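Long-range contacts in fiber protein (Human adenovirus 14, PDB 3F0Y), which probably attaches the virus to receptors on the host cell through its trimeric knob at the tip of the fibre: residues T53-V58 with P198-Y203; F76-F81 with I175-N180; Y137-C142 with D155-L160. All coordinates share one frame; numbering follows the deposited sequence.

In the fold
The knob is a sandwich of antiparallel sheets, and the three contacts each tie neighbouring strands within one sheet. Interaction 1 belongs to one sheet; interactions 2 and 3 share the other, where strands 171-180 and 151-160 are neighbours joined by backbone bonds. Interactions 1 and 2 are buried, and Val56 and Val58 of the first pack on Trp177 of the second across the sandwich. Interaction 3 is partly buried: Ile156 and Leu160 look inward onto Phe199 and Tyr203, while Thr141 and Asp155 are exposed. The chemistry follows place, with aliphatic and aromatic packing inside, paired threonines on the outward face of interaction 2, and tyrosines of interactions 1 and 3 meeting other subunits.

Interaction 1. Residues T53-V58 with P198-Y203; sequences TAFVYV and PFTFYY
Thr53 pairs with Tyr202 where strand 51-60 runs antiparallel to strand 199-204. Thr53 CG2 lies 3.7 Å from Thr200 CG2 and close to the Tyr202 ring, while Thr53 OG1 bonds to Thr48 OG1 on the next strand. Ala54 is on the other face. With CG set between the backbone N and carbonyl carbon (chi1 63°), the Phe201 ring leans back so that Ala54 CB lies over its face, 3.5 Å from the centroid and offset toward the rim, a CH-pi contact. Ala54 N donates to Phe201 O at 2.7 Å, and Ala54 O takes Phe201 N. Phe55 is back on the face of Thr53; its CE1 and CZ both lie 3.4 Å from Pro198 CB, and Thr200 OG1 comes to the ring edge, 3.3 Å from Phe55 CD1. Val56 exchanges two backbone bonds with Phe199, and its CG1 meets the edge of the Phe201 ring, 4.0 Å from CE2. Tyr57 runs beside Pro198, its CD1 4.1 Å from Pro198 CB. The backbone supplies the hydrogen bonds between these strands, and the side chains add mostly apolar packing. The face with Val56, Phe199 and Phe201 fills the sandwich interior against Val158 and Ile175; the face with Thr53, Thr200 and Tyr202 meets neighbouring subunits, where one conformer of Tyr202 bonds through its hydroxyl to Tyr202 OH of the other two subunits, consistent with a part in trimer assembly.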
loop_
_atom_site.group_PDB
_atom_site.type_symbol
_atom_site.label_atom_id
_atom_site.label_comp_id
_atom_site.label_asym_id
_atom_site.label_seq_id
_atom_site.Cartn_x
_atom_site.Cartn_y
_atom_site.Cartn_z
ATOM N N THR A 53 -8.501 -1.330 -4.924
ATOM C CA THR A 53 -7.822 -0.669 -3.815
ATOM C C THR A 53 -8.859 -0.434 -2.717
ATOM O O THR A 53 -9.778 0.364 -2.890
ATOM C CB THR A 53 -7.222 0.685 -4.247
ATOM O OG1 THR A 53 -6.345 0.492 -5.363
ATOM C CG2 THR A 53 -6.455 1.327 -3.103
ATOM N N ALA A 54 -8.716 -1.145 -1.601
ATOM C CA ALA A 54 -9.645 -1.031 -0.477
ATOM C C ALA A 54 -9.009 -0.189 0.620
ATOM O O ALA A 54 -7.891 -0.459 1.044
ATOM C CB ALA A 54 -10.011 -2.408 0.051
ATOM N N PHE A 55 -9.748 0.817 1.077
ATOM C CA PHE A 55 -9.247 1.854 1.971
ATOM C C PHE A 55 -10.252 1.974 3.115
ATOM O O PHE A 55 -11.382 2.415 2.902
ATOM C CB PHE A 55 -9.144 3.153 1.164
ATOM C CG PHE A 55 -8.737 4.366 1.956
ATOM C CD1 PHE A 55 -7.397 4.703 2.094
ATOM C CD2 PHE A 55 -9.698 5.213 2.498
ATOM C CE1 PHE A 55 -7.018 5.842 2.791
ATOM C CE2 PHE A 55 -9.324 6.352 3.200
ATOM C CZ PHE A 55 -7.985 6.669 3.343
ATOM N N VAL A 56 -9.855 1.555 4.317
ATOM C CA VAL A 56 -10.819 1.386 5.407
ATOM C C VAL A 56 -10.326 1.872 6.773
ATOM O O VAL A 56 -9.170 1.670 7.145
ATOM C CB VAL A 56 -11.276 -0.095 5.515
ATOM C CG1 VAL A 56 -10.126 -0.993 5.964
ATOM C CG2 VAL A 56 -12.474 -0.227 6.452
ATOM N N TYR A 57 -11.218 2.533 7.503
ATOM C CA TYR A 57 -10.987 2.851 8.909
ATOM C C TYR A 57 -12.309 3.072 9.625
ATOM O O TYR A 57 -13.368 3.132 8.996
ATOM C CB TYR A 57 -10.063 4.064 9.078
ATOM C CG TYR A 57 -10.551 5.359 8.465
ATOM C CD1 TYR A 57 -10.507 5.559 7.090
ATOM C CD2 TYR A 57 -11.026 6.397 9.263
ATOM C CE1 TYR A 57 -10.940 6.748 6.523
ATOM C CE2 TYR A 57 -11.460 7.593 8.704
ATOM C CZ TYR A 57 -11.414 7.760 7.333
ATOM O OH TYR A 57 -11.839 8.937 6.764
ATOM N N VAL A 58 -12.238 3.169 10.948
ATOM C CA VAL A 58 -13.426 3.344 11.768
ATOM C C VAL A 58 -13.317 4.617 12.595
ATOM O O VAL A 58 -12.234 4.984 13.050
ATOM C CB VAL A 58 -13.659 2.129 12.696
ATOM C CG1 VAL A 58 -13.791 0.859 11.875
ATOM C CG2 VAL A 58 -12.536 1.992 13.709
ATOM N N PRO A 198 -6.227 4.970 8.425
ATOM C CA PRO A 198 -6.671 4.220 7.255
ATOM C C PRO A 198 -5.799 3.004 6.968
ATOM O O PRO A 198 -4.572 3.094 7.032
ATOM C CB PRO A 198 -6.556 5.236 6.113
ATOM C CG PRO A 198 -6.527 6.564 6.765
ATOM C CD PRO A 198 -5.876 6.361 8.089
ATOM N N PHE A 199 -6.440 1.876 6.686
ATOM C CA PHE A 199 -5.740 0.696 6.205
ATOM C C PHE A 199 -6.090 0.493 4.742
ATOM O O PHE A 199 -7.268 0.417 4.387
ATOM C CB PHE A 199 -6.131 -0.539 7.011
ATOM C CG PHE A 199 -5.514 -1.812 6.499
ATOM C CD1 PHE A 199 -4.134 -1.929 6.385
ATOM C CD2 PHE A 199 -6.308 -2.890 6.134
ATOM C CE1 PHE A 199 -3.557 -3.097 5.911
ATOM C CE2 PHE A 199 -5.736 -4.068 5.665
ATOM C CZ PHE A 199 -4.359 -4.170 5.552
ATOM N N THR A 200 -5.063 0.417 3.900
ATOM C CA THR A 200 -5.250 0.139 2.484
ATOM C C THR A 200 -4.787 -1.275 2.169
ATOM O O THR A 200 -3.653 -1.642 2.469
ATOM C CB THR A 200 -4.484 1.131 1.600
ATOM O OG1 THR A 200 -4.935 2.460 1.881
ATOM C CG2 THR A 200 -4.718 0.827 0.123
ATOM N N PHE A 201 -5.678 -2.065 1.579
ATOM C CA PHE A 201 -5.318 -3.384 1.080
ATOM C C PHE A 201 -5.842 -3.574 -0.330
ATOM O O PHE A 201 -6.669 -2.794 -0.813
ATOM C CB PHE A 201 -5.810 -4.499 2.011
ATOM C CG PHE A 201 -7.304 -4.571 2.159
ATOM C CD1 PHE A 201 -8.039 -5.520 1.460
ATOM C CD2 PHE A 201 -7.972 -3.716 3.024
ATOM C CE1 PHE A 201 -9.419 -5.601 1.609
ATOM C CE2 PHE A 201 -9.350 -3.790 3.176
ATOM C CZ PHE A 201 -10.074 -4.735 2.467
ATOM N N TYR A 202 -5.340 -4.618 -0.980
ATOM C CA TYR A 202 -5.648 -4.881 -2.377
ATOM C C TYR A 202 -6.147 -6.306 -2.556
ATOM O O TYR A 202 -5.727 -7.218 -1.844
ATOM C CB TYR A 202 -4.408 -4.635 -3.241
ATOM C CG TYR A 202 -3.679 -3.363 -2.875
ATOM C CD1 TYR A 202 -3.840 -2.201 -3.622
ATOM C CD2 TYR A 202 -2.848 -3.316 -1.758
ATOM C CE1 TYR A 202 -3.178 -1.033 -3.274
ATOM C CE2 TYR A 202 -2.185 -2.160 -1.404
ATOM C CZ TYR A 202 -2.353 -1.022 -2.163
ATOM O OH TYR A 202 -1.690 0.125 -1.803
ATOM N N TYR A 203 -7.060 -6.485 -3.503
ATOM C CA TYR A 203 -7.533 -7.810 -3.838
ATOM C C TYR A 203 -7.946 -7.885 -5.298
ATOM O O TYR A 203 -8.316 -6.875 -5.904
ATOM C CB TYR A 203 -8.662 -8.263 -2.903
ATOM C CG TYR A 203 -9.921 -7.417 -2.898
ATOM C CD1 TYR A 203 -10.872 -7.538 -3.907
ATOM C CD2 TYR A 203 -10.183 -6.532 -1.855
ATOM C CE1 TYR A 203 -12.040 -6.782 -3.891
ATOM C CE2 TYR A 203 -11.347 -5.771 -1.829
ATOM C CZ TYR A 203 -12.271 -5.903 -2.852
ATOM O OH TYR A 203 -13.427 -5.156 -2.832
#

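Interaction 2. Residues F76-F81 with I175-N180; sequences FTAELF and ITWSWN
Phe76 and Trp177 form a hydrogen-bonded pair in the antiparallel sheet that makes one half of the knob's beta sandwich, with strand 73-82 at the sheet's edge within the chain. Their backbones bond in both directions, N to O, at 2.9 Å between Phe76 N and Trp177 O. Ala78 and Ile175 exchange another pair of backbone bonds. Between these pairs, on the outward face of the sheet, Thr77 OG1 and Thr176 OG1 share a hydrogen bond of 2.7 Å. On the inward face the Phe76 ring leans across to the neighbouring strand, its CG set between its own backbone N and carbonyl carbon (chi1 54°), and Trp177 CB sits over it, 3.8 Å from the ring centroid and offset toward the rim, a CH-pi contact. The Phe76 ring and the pyrrole ring of Trp177 are 20° from parallel with centroids 5.2 Å apart, too far displaced for much stacking, and Phe76 CE2 comes 3.5 Å from Trp177 CE3. Further along, Ala78 CB meets the indole at its edge, in plane, 3.8 Å from Trp177 CZ3. Ile175 CG2 lies over one face of the indole, offset toward the rim.

In the next shell, Ile156 of the adjacent strand packs against Trp177, and Phe65 meets the Phe76 ring edge-to-face. Trp179, whose CZ3 touches Phe76 CE1 obliquely, is itself anchored farther out, its indole NE1 hydrogen-bonded to the backbone oxygen of Tyr71.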
loop_
_atom_site.group_PDB
_atom_site.type_symbol
_atom_site.label_atom_id
_atom_site.label_comp_id
_atom_site.label_asym_id
_atom_site.label_seq_id
_atom_site.Cartn_x
_atom_site.Cartn_y
_atom_site.Cartn_z
ATOM N N PHE A 76 -12.491 -6.497 17.159
ATOM C CA PHE A 76 -13.803 -6.236 16.588
ATOM C C PHE A 76 -13.735 -6.365 15.074
ATOM O O PHE A 76 -12.726 -6.015 14.456
ATOM C CB PHE A 76 -14.340 -4.864 17.017
ATOM C CG PHE A 76 -13.409 -3.716 16.733
ATOM C CD1 PHE A 76 -12.514 -3.275 17.697
ATOM C CD2 PHE A 76 -13.451 -3.055 15.513
ATOM C CE1 PHE A 76 -11.663 -2.209 17.444
ATOM C CE2 PHE A 76 -12.603 -1.987 15.253
ATOM C CZ PHE A 76 -11.710 -1.563 16.220
ATOM N N THR A 77 -14.809 -6.887 14.493
ATOM C CA THR A 77 -14.831 -7.243 13.083
ATOM C C THR A 77 -15.965 -6.539 12.353
ATOM O O THR A 77 -17.103 -6.527 12.824
ATOM C CB THR A 77 -14.989 -8.763 12.905
ATOM O OG1 THR A 77 -13.896 -9.430 13.545
ATOM C CG2 THR A 77 -15.017 -9.141 11.426
ATOM N N ALA A 78 -15.635 -5.938 11.213
ATOM C CA ALA A 78 -16.630 -5.422 10.286
ATOM C C ALA A 78 -16.872 -6.510 9.249
ATOM O O ALA A 78 -16.000 -6.792 8.429
ATOM C CB ALA A 78 -16.133 -4.150 9.624
ATOM N N GLU A 79 -18.044 -7.135 9.314
ATOM C CA GLU A 79 -18.435 -8.172 8.366
ATOM C C GLU A 79 -19.312 -7.552 7.288
ATOM O O GLU A 79 -20.379 -7.016 7.585
ATOM C CB GLU A 79 -19.212 -9.281 9.072
ATOM C CG GLU A 79 -18.398 -10.091 10.063
ATOM C CD GLU A 79 -19.168 -11.282 10.593
ATOM O OE1 GLU A 79 -20.320 -11.096 11.037
ATOM O OE2 GLU A 79 -18.626 -12.408 10.565
ATOM N N LEU A 80 -18.856 -7.625 6.040
ATOM C CA LEU A 80 -19.582 -7.052 4.913
ATOM C C LEU A 80 -20.005 -8.171 3.973
ATOM O O LEU A 80 -19.162 -8.842 3.379
ATOM C CB LEU A 80 -18.712 -6.032 4.173
ATOM C CG LEU A 80 -18.023 -4.972 5.039
ATOM C CD1 LEU A 80 -17.195 -4.048 4.165
ATOM C CD2 LEU A 80 -19.031 -4.179 5.862
ATOM N N PHE A 81 -21.314 -8.371 3.857
ATOM C CA PHE A 81 -21.880 -9.403 2.999
ATOM C C PHE A 81 -22.583 -8.755 1.816
ATOM O O PHE A 81 -23.295 -7.763 1.975
ATOM C CB PHE A 81 -22.858 -10.270 3.790
ATOM C CG PHE A 81 -22.230 -10.955 4.973
ATOM C CD1 PHE A 81 -22.458 -10.497 6.262
ATOM C CD2 PHE A 81 -21.390 -12.041 4.791
ATOM C CE1 PHE A 81 -21.869 -11.123 7.352
ATOM C CE2 PHE A 81 -20.800 -12.672 5.873
ATOM C CZ PHE A 81 -21.039 -12.213 7.158
ATOM N N ILE A 175 -13.309 -7.678 8.054
ATOM C CA ILE A 175 -12.142 -6.918 8.487
ATOM C C ILE A 175 -12.093 -6.914 10.008
ATOM O O ILE A 175 -12.989 -6.377 10.655
ATOM C CB ILE A 175 -12.195 -5.460 7.983
ATOM C CG1 ILE A 175 -12.515 -5.413 6.484
ATOM C CG2 ILE A 175 -10.878 -4.755 8.261
ATOM C CD1 ILE A 175 -12.793 -4.015 5.969
ATOM N N THR A 176 -11.046 -7.516 10.569
ATOM C CA THR A 176 -10.897 -7.641 12.016
ATOM C C THR A 176 -9.749 -6.777 12.519
ATOM O O THR A 176 -8.600 -6.979 12.133
ATOM C CB THR A 176 -10.620 -9.099 12.429
ATOM O OG1 THR A 176 -11.723 -9.925 12.042
ATOM C CG2 THR A 176 -10.414 -9.210 13.942
ATOM N N TRP A 177 -10.079 -5.814 13.377
ATOM C CA TRP A 177 -9.086 -5.023 14.092
ATOM C C TRP A 177 -8.866 -5.677 15.442
ATOM O O TRP A 177 -9.829 -6.069 16.105
ATOM C CB TRP A 177 -9.583 -3.597 14.321
ATOM C CG TRP A 177 -9.642 -2.752 13.094
ATOM C CD1 TRP A 177 -8.688 -1.886 12.656
ATOM C CD2 TRP A 177 -10.721 -2.673 12.156
ATOM N NE1 TRP A 177 -9.100 -1.277 11.496
ATOM C CE2 TRP A 177 -10.346 -1.741 11.169
ATOM C CE3 TRP A 177 -11.968 -3.301 12.056
ATOM C CZ2 TRP A 177 -11.172 -1.422 10.088
ATOM C CZ3 TRP A 177 -12.790 -2.983 10.983
ATOM C CH2 TRP A 177 -12.388 -2.051 10.013
ATOM N N SER A 178 -7.609 -5.790 15.855
ATOM C CA SER A 178 -7.297 -6.391 17.145
ATOM C C SER A 178 -5.985 -5.886 17.722
ATOM O O SER A 178 -5.097 -5.428 17.000
ATOM C CB SER A 178 -7.249 -7.917 17.028
ATOM O OG SER A 178 -6.148 -8.337 16.240
ATOM N N TRP A 179 -5.876 -5.971 19.042
ATOM C CA TRP A 179 -4.596 -5.788 19.701
ATOM C C TRP A 179 -4.543 -6.567 21.008
ATOM O O TRP A 179 -5.572 -6.826 21.633
ATOM C CB TRP A 179 -4.288 -4.306 19.923
ATOM C CG TRP A 179 -5.206 -3.604 20.867
ATOM C CD1 TRP A 179 -5.099 -3.555 22.224
ATOM C CD2 TRP A 179 -6.350 -2.813 20.525
ATOM N NE1 TRP A 179 -6.115 -2.799 22.752
ATOM C CE2 TRP A 179 -6.897 -2.328 21.731
ATOM C CE3 TRP A 179 -6.970 -2.473 19.316
ATOM C CZ2 TRP A 179 -8.038 -1.521 21.766
ATOM C CZ3 TRP A 179 -8.104 -1.670 19.351
ATOM C CH2 TRP A 179 -8.625 -1.204 20.568
ATOM N N ASN A 180 -3.325 -6.951 21.376
ATOM C CA ASN A 180 -3.050 -7.688 22.602
ATOM C C ASN A 180 -1.727 -7.179 23.176
ATOM O O ASN A 180 -0.655 -7.620 22.762
ATOM C CB ASN A 180 -2.981 -9.191 22.292
ATOM C CG ASN A 180 -2.732 -10.050 23.526
ATOM O OD1 ASN A 180 -2.537 -9.544 24.631
ATOM N ND2 ASN A 180 -2.741 -11.365 23.334
#

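Interaction 3. Residues Y137-C142 with D155-L160; sequences YIYGTC and DISVML
The beta hairpin of strands 137-145 and 151-160 brings Tyr137 against Met159 on one face of the sheet. The two side chains lie side by side. With CG anti to its backbone N (chi1 -169°), Met159 has that CG over the face of the Tyr137 ring, a CH-pi contact 4.2 Å from the centroid; Met159 SD lies obliquely to the same ring, 4.3 Å from its centroid, a Met-aromatic contact. Next on this face, Ser157 OG comes 3.6 Å from Tyr139 CE2. Ile138 and Val158 exchange two nearly straight backbone bonds, both 2.7 Å between N and O. Gly140 and Ile156 are joined likewise, but Ile156 N approaches Gly140 O from 43° out of the carbonyl plane. A water 2.7 Å from Asp155 OD1 also reaches Gly140 O, linking the strands at the end where Thr141 and Asp155 are exposed. On the inward face Ile156 CD1 packs 3.6 Å from Cys142 SG, and Ile138 CD1 touches Leu160 CD1 at 3.8 Å.

Strand 151-160 lies between strands 137-145 and 171-180; inward, Ile138 rests on Phe201 of strand 199-204 and Leu160 on Pro120. Strand 137-145 borders another subunit, where Tyr139 OH bonds to Thr145 OG1 of that neighbouring copy.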
loop_
_atom_site.group_PDB
_atom_site.type_symbol
_atom_site.label_atom_id
_atom_site.label_comp_id
_atom_site.label_asym_id
_atom_site.label_seq_id
_atom_site.Cartn_x
_atom_site.Cartn_y
_atom_site.Cartn_z
ATOM N N TYR A 137 -6.890 -14.808 3.056
ATOM C CA TYR A 137 -6.452 -13.924 4.133
ATOM C C TYR A 137 -5.490 -12.824 3.683
ATOM O O TYR A 137 -4.545 -13.065 2.930
ATOM C CB TYR A 137 -5.799 -14.738 5.251
ATOM C CG TYR A 137 -6.750 -15.679 5.948
ATOM C CD1 TYR A 137 -6.818 -17.022 5.590
ATOM C CD2 TYR A 137 -7.581 -15.230 6.972
ATOM C CE1 TYR A 137 -7.688 -17.894 6.231
ATOM C CE2 TYR A 137 -8.457 -16.097 7.620
ATOM C CZ TYR A 137 -8.504 -17.427 7.243
ATOM O OH TYR A 137 -9.367 -18.298 7.874
ATOM N N ILE A 138 -5.756 -11.615 4.168
ATOM C CA ILE A 138 -4.889 -10.461 3.976
ATOM C C ILE A 138 -4.598 -9.880 5.356
ATOM O O ILE A 138 -5.488 -9.824 6.207
ATOM C CB ILE A 138 -5.571 -9.399 3.090
ATOM C CG1 ILE A 138 -5.619 -9.867 1.634
ATOM C CG2 ILE A 138 -4.850 -8.061 3.185
ATOM C CD1 ILE A 138 -6.549 -9.050 0.765
ATOM N N TYR A 139 -3.356 -9.463 5.583
ATOM C CA TYR A 139 -2.945 -8.952 6.886
ATOM C C TYR A 139 -2.268 -7.596 6.772
ATOM O O TYR A 139 -1.683 -7.257 5.742
ATOM C CB TYR A 139 -1.984 -9.924 7.564
ATOM C CG TYR A 139 -2.501 -11.339 7.661
ATOM C CD1 TYR A 139 -2.155 -12.288 6.709
ATOM C CD2 TYR A 139 -3.333 -11.728 8.706
ATOM C CE1 TYR A 139 -2.620 -13.593 6.790
ATOM C CE2 TYR A 139 -3.806 -13.032 8.798
ATOM C CZ TYR A 139 -3.443 -13.958 7.838
ATOM O OH TYR A 139 -3.905 -15.251 7.920
ATOM N N GLY A 140 -2.343 -6.829 7.851
ATOM C CA GLY A 140 -1.685 -5.538 7.908
ATOM C C GLY A 140 -1.798 -4.913 9.277
ATOM O O GLY A 140 -2.153 -5.584 10.252
ATOM N N THR A 141 -1.476 -3.626 9.344
ATOM C CA THR A 141 -1.538 -2.867 10.585
ATOM C C THR A 141 -2.069 -1.460 10.318
ATOM O O THR A 141 -1.903 -0.921 9.221
ATOM C CB THR A 141 -0.138 -2.772 11.238
ATOM O OG1 THR A 141 0.392 -4.089 11.442
ATOM C CG2 THR A 141 -0.200 -2.046 12.575
ATOM N N CYS A 142 -2.708 -0.881 11.324
ATOM C CA CYS A 142 -3.076 0.522 11.313
ATOM C C CYS A 142 -2.680 1.038 12.686
ATOM O O CYS A 142 -2.112 0.290 13.485
ATOM C CB CYS A 142 -4.569 0.709 11.041
ATOM S SG CYS A 142 -5.654 0.135 12.353
ATOM N N ASP A 155 -3.441 -4.546 14.921
ATOM C CA ASP A 155 -3.377 -5.581 13.889
ATOM C C ASP A 155 -4.680 -5.633 13.106
ATOM O O ASP A 155 -5.761 -5.524 13.683
ATOM C CB ASP A 155 -3.124 -6.958 14.507
ATOM C CG ASP A 155 -1.794 -7.045 15.222
ATOM O OD1 ASP A 155 -0.816 -6.433 14.749
ATOM O OD2 ASP A 155 -1.730 -7.735 16.259
ATOM N N ILE A 156 -4.572 -5.809 11.793
ATOM C CA ILE A 156 -5.747 -5.979 10.950
ATOM C C ILE A 156 -5.654 -7.285 10.180
ATOM O O ILE A 156 -4.630 -7.585 9.567
ATOM C CB ILE A 156 -5.926 -4.820 9.958
ATOM C CG1 ILE A 156 -6.069 -3.500 10.712
ATOM C CG2 ILE A 156 -7.159 -5.057 9.083
ATOM C CD1 ILE A 156 -6.327 -2.314 9.815
ATOM N N SER A 157 -6.732 -8.058 10.237
ATOM C CA SER A 157 -6.872 -9.273 9.456
ATOM C C SER A 157 -8.095 -9.101 8.570
ATOM O O SER A 157 -9.171 -8.754 9.053
ATOM C CB SER A 157 -7.050 -10.478 10.378
ATOM O OG SER A 157 -7.078 -11.687 9.643
ATOM N N VAL A 158 -7.917 -9.319 7.270
ATOM C CA VAL A 158 -9.023 -9.325 6.329
ATOM C C VAL A 158 -9.180 -10.737 5.780
ATOM O O VAL A 158 -8.196 -11.367 5.393
ATOM C CB VAL A 158 -8.785 -8.341 5.166
ATOM C CG1 VAL A 158 -9.932 -8.405 4.162
ATOM C CG2 VAL A 158 -8.609 -6.930 5.692
ATOM N N MET A 159 -10.410 -11.241 5.782
ATOM C CA MET A 159 -10.720 -12.496 5.114
ATOM C C MET A 159 -11.739 -12.214 4.022
ATOM O O MET A 159 -12.803 -11.654 4.285
ATOM C CB MET A 159 -11.266 -13.541 6.087
ATOM C CG MET A 159 -11.336 -14.939 5.477
ATOM S SD MET A 159 -11.881 -16.225 6.619
ATOM C CE MET A 159 -13.608 -15.795 6.811
ATOM N N LEU A 160 -11.396 -12.594 2.797
ATOM C CA LEU A 160 -12.280 -12.420 1.656
ATOM C C LEU A 160 -13.015 -13.721 1.383
ATOM O O LEU A 160 -12.398 -14.783 1.322
ATOM C CB LEU A 160 -11.477 -12.004 0.425
ATOM C CG LEU A 160 -10.634 -10.740 0.600
ATOM C CD1 LEU A 160 -9.829 -10.461 -0.656
ATOM C CD2 LEU A 160 -11.509 -9.550 0.954
HETATM O O HOH W 1 -0.444 -7.272 12.194
#